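PDB 2ZTS: KaiC domain-containing protein from Pyrococcus horikoshii, which probably binds ATP as a KaiC-like P-loop protein and holds ADP together with a magnesium ion. Local coordinates for residues G42-A47 against R76-F81; K53-Y58 against G92-V97. All coordinates share one frame; numbering follows the deposited sequence.

Interaction 1: G42-A47 against R76-F81; sequences GKTTFA and REMASF. With MG (magnesium ion), chain I; ADP (adenosine-5'-diphosphate), chain H.
The F81 ring meets T45 and the adenine of ADP. The T45 methyl CG2 approaches obliquely, 3.8 Å from F81 CE2, while F81 CE1 lies 3.4 Å from N6 of the base. At the ring edge, in plane, sits SE of M78, a selenomethionine whose bent chain carries CE to 3.7 Å from T44 CG2. Both threonines set OG1 anti to the carbonyl carbon (chi1 -73° and -67°), which puts CG2 anti to the backbone N and gives this contact between helix 43-58 and residues 76-81 their methyls and the nucleotide site their hydroxyls. T44 OG1 binds magnesium at 2.2 Å and also hydrogen-bonds D142; T45 OG1 reaches ADP O1A at 2.8 Å. In this Walker A motif the amides of G42, K43 and T44 grip the beta phosphate, and K43 NZ adds a bond of 2.8 Å to ADP O1B. G42 must be glycine, since a CB would press on the preceding carbonyl O. S80 OG accepts from ADP N6 (3.1 Å) and itself donates to E77 O. Swapping F81 for an alanine would probably leave the adenine and T45 methyl without their shared aromatic neighbour, opening a gap beside the base. Threonine thus suits both sites: one branch serves the apolar contact, the other the charged phosphates and metal.

Interaction 2: K53-Y58 against G92-V97; sequences KGAEEY and GKIAIV
A small apolar helix-on-sheet contact joins A55, near the C-terminal end of helix 43-58, to K93, just before strand 94-97, and I94, its first residue. The setting is the alpha/beta core of a P-loop NTPase: helix 43-58 follows the phosphate-binding loop, and strand 94-97 is the outermost strand at one side of the main sheet within this chain, paired in parallel with strand 62-66 through backbone bonds of K93, A95 and V97 to G62 and F64. Only 105 Å² is buried between the two segments, as befits a contact in which one methyl does the work on the helix side. A55 points toward the strand, and so small a residue allows the helix backbone to come close: the CA atoms of A55 and K93 are 5.9 Å apart. K93 contributes the root of its side chain, CB lying 4.1 Å from A55 CB, after which the chain bends and leads its ammonium group away from the helix. This residue thus supplies hydrocarbon at the border of the contact without burying a charge. Ahead of it, G92 ends helix 85-90 in a Schellman motif, where its positive phi suits glycine. I94 makes the closest approach to A55 and also packs on F85 and Y88 of helix 85-90, while A95 packs onto V130 of helix 120-134. On the helix, E56 points away from the strand and is held by K53, whose NZ meets the syn lone pair of OE1 at 2.9 Å. I94 sets CG1 anti to its carbonyl carbon (chi1 -65°), which brings CG1 to 3.7 Å from A55 CB, with CD1 following at 4.0 Å from the same methyl.

Helix 43-58 runs through both contacts: its N-cap and first turn form 42-47 of interaction 1, and its last turns carry 53-58 of interaction 2. Along the chain the segments alternate, since 76-81 and 92-97 both come after the helix and stand before and after helix 85-90. The two contacts do not touch; their centres are 14 Å apart and their nearest atoms about 7 Å. Interaction 1 builds part of the ADP and magnesium site; K222 and M223 of the second subunit also bond the ADP. Interaction 2 takes no part in the nucleotide or magnesium site. One helix therefore presents its N-terminal end to the nucleotide and rests its other end near strand 94-97, outermost in the main sheet within this chain.

Interaction 1: G42-A47 against R76-F81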
loop_
_atom_site.group_PDB
_atom_site.type_symbol
_atom_site.label_atom_id
_atom_site.label_comp_id
_atom_site.label_asym_id
_atom_site.label_seq_id
_atom_site.Cartn_x
_atom_site.Cartn_y
_atom_site.Cartn_z
ATOM N N GLY C 42 24.740 -8.663 -7.253
ATOM C CA GLY C 42 25.820 -9.637 -7.343
ATOM C C GLY C 42 25.355 -11.040 -7.108
ATOM O O GLY C 42 26.187 -11.926 -6.961
ATOM N N LYS C 43 24.054 -11.273 -7.139
ATOM C CA LYS C 43 23.519 -12.606 -6.819
ATOM C C LYS C 43 24.051 -13.713 -7.703
ATOM O O LYS C 43 24.539 -14.740 -7.225
ATOM C CB LYS C 43 22.001 -12.626 -6.924
ATOM C CG LYS C 43 21.286 -11.742 -5.908
ATOM C CD LYS C 43 19.853 -11.948 -5.959
ATOM C CE LYS C 43 19.166 -11.377 -7.206
ATOM N NZ LYS C 43 19.498 -10.040 -7.635
ATOM N N THR C 44 23.855 -13.551 -9.007
ATOM C CA THR C 44 24.353 -14.495 -9.985
ATOM C C THR C 44 25.850 -14.798 -9.874
ATOM O O THR C 44 26.256 -15.955 -9.900
ATOM C CB THR C 44 23.953 -14.004 -11.357
ATOM O OG1 THR C 44 22.566 -14.224 -11.496
ATOM C CG2 THR C 44 24.546 -14.847 -12.510
ATOM N N THR C 45 26.632 -13.758 -9.716
ATOM C CA THR C 45 28.059 -13.787 -9.565
ATOM C C THR C 45 28.527 -14.591 -8.356
ATOM O O THR C 45 29.362 -15.480 -8.466
ATOM C CB THR C 45 28.562 -12.328 -9.502
ATOM O OG1 THR C 45 28.315 -11.749 -10.790
ATOM C CG2 THR C 45 30.067 -12.245 -9.371
ATOM N N PHE C 46 27.970 -14.256 -7.213
ATOM C CA PHE C 46 28.199 -14.921 -5.936
ATOM C C PHE C 46 27.823 -16.432 -6.038
ATOM O O PHE C 46 28.613 -17.290 -5.675
ATOM C CB PHE C 46 27.331 -14.206 -4.936
ATOM C CG PHE C 46 27.539 -14.608 -3.544
ATOM C CD1 PHE C 46 28.133 -13.751 -2.664
ATOM C CD2 PHE C 46 27.130 -15.867 -3.108
ATOM C CE1 PHE C 46 28.322 -14.132 -1.359
ATOM C CE2 PHE C 46 27.318 -16.262 -1.782
ATOM C CZ PHE C 46 27.895 -15.410 -0.908
ATOM N N ALA C 47 26.660 -16.750 -6.610
ATOM C CA ALA C 47 26.244 -18.152 -6.858
ATOM C C ALA C 47 27.155 -18.921 -7.831
ATOM O O ALA C 47 27.447 -20.123 -7.607
ATOM C CB ALA C 47 24.858 -18.213 -7.350
ATOM N N ARG C 76 30.109 -17.373 -21.074
ATOM C CA ARG C 76 30.692 -16.122 -21.609
ATOM C C ARG C 76 30.818 -15.069 -20.492
ATOM O O ARG C 76 31.838 -14.393 -20.375
ATOM C CB ARG C 76 29.839 -15.571 -22.796
ATOM C CG ARG C 76 30.169 -14.137 -23.274
ATOM C CD ARG C 76 29.120 -13.471 -24.222
ATOM N NE ARG C 76 29.367 -12.013 -24.289
ATOM C CZ ARG C 76 28.931 -11.171 -25.241
ATOM N NH1 ARG C 76 28.196 -11.589 -26.255
ATOM N NH2 ARG C 76 29.268 -9.879 -25.178
ATOM N N GLU C 77 29.787 -14.946 -19.657
ATOM C CA GLU C 77 29.775 -13.894 -18.666
ATOM C C GLU C 77 30.830 -14.164 -17.603
ATOM O O GLU C 77 31.544 -13.252 -17.191
ATOM C CB GLU C 77 28.371 -13.704 -18.082
ATOM C CG GLU C 77 27.578 -12.580 -18.784
ATOM C CD GLU C 77 26.091 -12.872 -18.916
ATOM O OE1 GLU C 77 25.476 -13.231 -17.883
ATOM O OE2 GLU C 77 25.554 -12.761 -20.062
HETATM N N MSE C 78 30.986 -15.433 -17.225
HETATM C CA MSE C 78 31.850 -15.795 -16.135
HETATM C C MSE C 78 33.294 -15.880 -16.628
HETATM O O MSE C 78 34.247 -15.789 -15.818
HETATM C CB MSE C 78 31.377 -17.096 -15.487
HETATM C CG MSE C 78 29.988 -17.023 -14.776
HETATM SE SE MSE C 78 29.918 -15.511 -13.495
HETATM C CE MSE C 78 27.984 -14.967 -13.730
ATOM N N ALA C 79 33.481 -15.982 -17.946
ATOM C CA ALA C 79 34.821 -15.893 -18.509
ATOM C C ALA C 79 35.464 -14.538 -18.224
ATOM O O ALA C 79 36.689 -14.485 -18.127
ATOM C CB ALA C 79 34.820 -16.150 -20.016
ATOM N N SER C 80 34.659 -13.479 -18.030
ATOM C CA SER C 80 35.187 -12.159 -17.740
ATOM C C SER C 80 35.813 -12.043 -16.356
ATOM O O SER C 80 36.551 -11.097 -16.086
ATOM C CB SER C 80 34.131 -11.043 -18.022
ATOM O OG SER C 80 33.044 -10.959 -17.058
ATOM N N PHE C 81 35.510 -12.991 -15.474
ATOM C CA PHE C 81 36.252 -13.173 -14.219
ATOM C C PHE C 81 37.439 -14.173 -14.321
ATOM O O PHE C 81 38.084 -14.516 -13.328
ATOM C CB PHE C 81 35.301 -13.614 -13.079
ATOM C CG PHE C 81 34.202 -12.626 -12.796
ATOM C CD1 PHE C 81 34.508 -11.310 -12.503
ATOM C CD2 PHE C 81 32.890 -12.999 -12.872
ATOM C CE1 PHE C 81 33.545 -10.408 -12.287
ATOM C CE2 PHE C 81 31.888 -12.106 -12.648
ATOM C CZ PHE C 81 32.217 -10.789 -12.321
HETATM MG MG MG I . 21.178 -12.506 -11.774
HETATM P PB ADP H . 22.240 -9.852 -9.998
HETATM O O1B ADP H . 22.095 -9.584 -8.562
HETATM O O2B ADP H . 21.257 -9.043 -10.853
HETATM O O3B ADP H . 22.138 -11.379 -10.355
HETATM P PA ADP H . 24.953 -9.928 -11.098
HETATM O O1A ADP H . 25.671 -11.068 -10.343
HETATM O O2A ADP H . 24.500 -10.321 -12.485
HETATM O O3A ADP H . 23.741 -9.270 -10.238
HETATM O "O5'" ADP H . 25.983 -8.719 -11.069
HETATM C "C5'" ADP H . 26.500 -8.143 -12.224
HETATM C "C4'" ADP H . 27.389 -6.968 -11.893
HETATM O "O4'" ADP H . 28.732 -7.288 -11.608
HETATM C "C3'" ADP H . 27.394 -5.990 -13.051
HETATM O "O3'" ADP H . 26.172 -5.252 -12.991
HETATM C "C2'" ADP H . 28.693 -5.244 -12.823
HETATM O "O2'" ADP H . 28.545 -4.196 -11.931
HETATM C "C1'" ADP H . 29.597 -6.285 -12.152
HETATM N N9 ADP H . 30.478 -6.988 -13.098
HETATM C C8 ADP H . 30.092 -7.881 -14.091
HETATM N N7 ADP H . 31.194 -8.341 -14.719
HETATM C C5 ADP H . 32.273 -7.711 -14.174
HETATM C C6 ADP H . 33.640 -7.790 -14.422
HETATM N N6 ADP H . 34.150 -8.785 -15.163
HETATM N N1 ADP H . 34.509 -7.026 -13.639
HETATM C C2 ADP H . 34.024 -6.203 -12.635
HETATM N N3 ADP H . 32.650 -6.134 -12.380
HETATM C C4 ADP H . 31.818 -6.873 -13.141
HETATM O O HOH W 1 22.546 -11.770 -13.184
HETATM O O HOH W 2 19.659 -11.076 -11.706
HETATM O O HOH W 3 20.298 -13.470 -13.328
HETATM O O HOH W 4 19.988 -13.511 -10.387
#

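Interaction 2: K53-Y58 against G92-V97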
loop_
_atom_site.group_PDB
_atom_site.type_symbol
_atom_site.label_atom_id
_atom_site.label_comp_id
_atom_site.label_asym_id
_atom_site.label_seq_id
_atom_site.Cartn_x
_atom_site.Cartn_y
_atom_site.Cartn_z
ATOM N N LYS C 53 34.273 -22.098 -7.846
ATOM C CA LYS C 53 35.326 -22.287 -6.870
ATOM C C LYS C 53 35.162 -23.618 -6.121
ATOM O O LYS C 53 36.138 -24.262 -5.763
ATOM C CB LYS C 53 35.398 -21.144 -5.863
ATOM C CG LYS C 53 35.883 -19.848 -6.439
ATOM C CD LYS C 53 37.257 -20.009 -7.097
ATOM C CE LYS C 53 38.012 -18.713 -7.267
ATOM N NZ LYS C 53 39.181 -18.920 -8.157
ATOM N N GLY C 54 33.935 -24.008 -5.858
ATOM C CA GLY C 54 33.725 -25.325 -5.333
ATOM C C GLY C 54 34.497 -26.359 -6.164
ATOM O O GLY C 54 35.254 -27.132 -5.612
ATOM N N ALA C 55 34.308 -26.344 -7.476
ATOM C CA ALA C 55 34.930 -27.294 -8.379
ATOM C C ALA C 55 36.453 -27.114 -8.552
ATOM O O ALA C 55 37.203 -28.103 -8.526
ATOM C CB ALA C 55 34.242 -27.243 -9.752
ATOM N N GLU C 56 36.886 -25.869 -8.748
ATOM C CA GLU C 56 38.250 -25.534 -9.120
ATOM C C GLU C 56 39.199 -25.570 -7.940
ATOM O O GLU C 56 40.316 -26.013 -8.070
ATOM C CB GLU C 56 38.302 -24.123 -9.730
ATOM C CG GLU C 56 39.670 -23.743 -10.296
ATOM C CD GLU C 56 40.142 -22.338 -9.979
ATOM O OE1 GLU C 56 39.456 -21.587 -9.245
ATOM O OE2 GLU C 56 41.229 -21.973 -10.485
ATOM N N GLU C 57 38.788 -25.037 -6.797
ATOM C CA GLU C 57 39.686 -24.912 -5.639
ATOM C C GLU C 57 39.526 -26.096 -4.687
ATOM O O GLU C 57 40.495 -26.543 -4.103
ATOM C CB GLU C 57 39.438 -23.587 -4.863
ATOM C CG GLU C 57 40.424 -22.451 -5.094
ATOM C CD GLU C 57 40.626 -21.614 -3.840
ATOM O OE1 GLU C 57 39.712 -20.829 -3.510
ATOM O OE2 GLU C 57 41.696 -21.737 -3.180
ATOM N N TYR C 58 38.301 -26.574 -4.509
ATOM C CA TYR C 58 37.996 -27.601 -3.497
ATOM C C TYR C 58 37.569 -28.931 -4.079
ATOM O O TYR C 58 37.214 -29.807 -3.331
ATOM C CB TYR C 58 36.918 -27.106 -2.504
ATOM C CG TYR C 58 37.178 -25.720 -1.981
ATOM C CD1 TYR C 58 38.295 -25.459 -1.200
ATOM C CD2 TYR C 58 36.317 -24.649 -2.285
ATOM C CE1 TYR C 58 38.580 -24.190 -0.726
ATOM C CE2 TYR C 58 36.584 -23.337 -1.807
ATOM C CZ TYR C 58 37.720 -23.134 -1.022
ATOM O OH TYR C 58 38.028 -21.909 -0.559
ATOM N N GLY C 92 33.421 -33.268 -16.076
ATOM C CA GLY C 92 32.301 -33.682 -15.207
ATOM C C GLY C 92 32.172 -33.106 -13.763
ATOM O O GLY C 92 31.395 -33.630 -12.961
ATOM N N LYS C 93 32.940 -32.066 -13.434
ATOM C CA LYS C 93 32.888 -31.433 -12.121
ATOM C C LYS C 93 31.836 -30.314 -12.056
ATOM O O LYS C 93 31.443 -29.946 -10.965
ATOM C CB LYS C 93 34.247 -30.901 -11.668
ATOM C CG LYS C 93 35.373 -31.942 -11.646
ATOM C CD LYS C 93 35.869 -32.310 -10.244
ATOM C CE LYS C 93 37.040 -33.312 -10.292
ATOM N NZ LYS C 93 36.737 -34.619 -11.061
ATOM N N ILE C 94 31.366 -29.807 -13.197
ATOM C CA ILE C 94 30.258 -28.852 -13.196
ATOM C C ILE C 94 29.264 -29.220 -14.228
ATOM O O ILE C 94 29.624 -29.588 -15.319
ATOM C CB ILE C 94 30.753 -27.415 -13.495
ATOM C CG1 ILE C 94 31.660 -26.907 -12.404
ATOM C CG2 ILE C 94 29.572 -26.433 -13.668
ATOM C CD1 ILE C 94 32.200 -25.466 -12.701
ATOM N N ALA C 95 27.997 -29.114 -13.903
ATOM C CA ALA C 95 26.960 -29.114 -14.932
ATOM C C ALA C 95 26.166 -27.832 -14.854
ATOM O O ALA C 95 25.904 -27.299 -13.742
ATOM C CB ALA C 95 26.062 -30.290 -14.753
ATOM N N ILE C 96 25.760 -27.344 -16.036
ATOM C CA ILE C 96 24.865 -26.198 -16.160
ATOM C C ILE C 96 23.586 -26.717 -16.748
ATOM O O ILE C 96 23.604 -27.355 -17.816
ATOM C CB ILE C 96 25.408 -25.047 -17.053
ATOM C CG1 ILE C 96 26.696 -24.452 -16.483
ATOM C CG2 ILE C 96 24.311 -23.945 -17.171
ATOM C CD1 ILE C 96 27.519 -23.507 -17.478
ATOM N N VAL C 97 22.487 -26.458 -16.022
ATOM C CA VAL C 97 21.142 -26.822 -16.416
ATOM C C VAL C 97 20.335 -25.566 -16.703
ATOM O O VAL C 97 19.950 -24.818 -15.761
ATOM C CB VAL C 97 20.446 -27.566 -15.281
ATOM C CG1 VAL C 97 19.039 -27.877 -15.669
ATOM C CG2 VAL C 97 21.231 -28.855 -14.864
#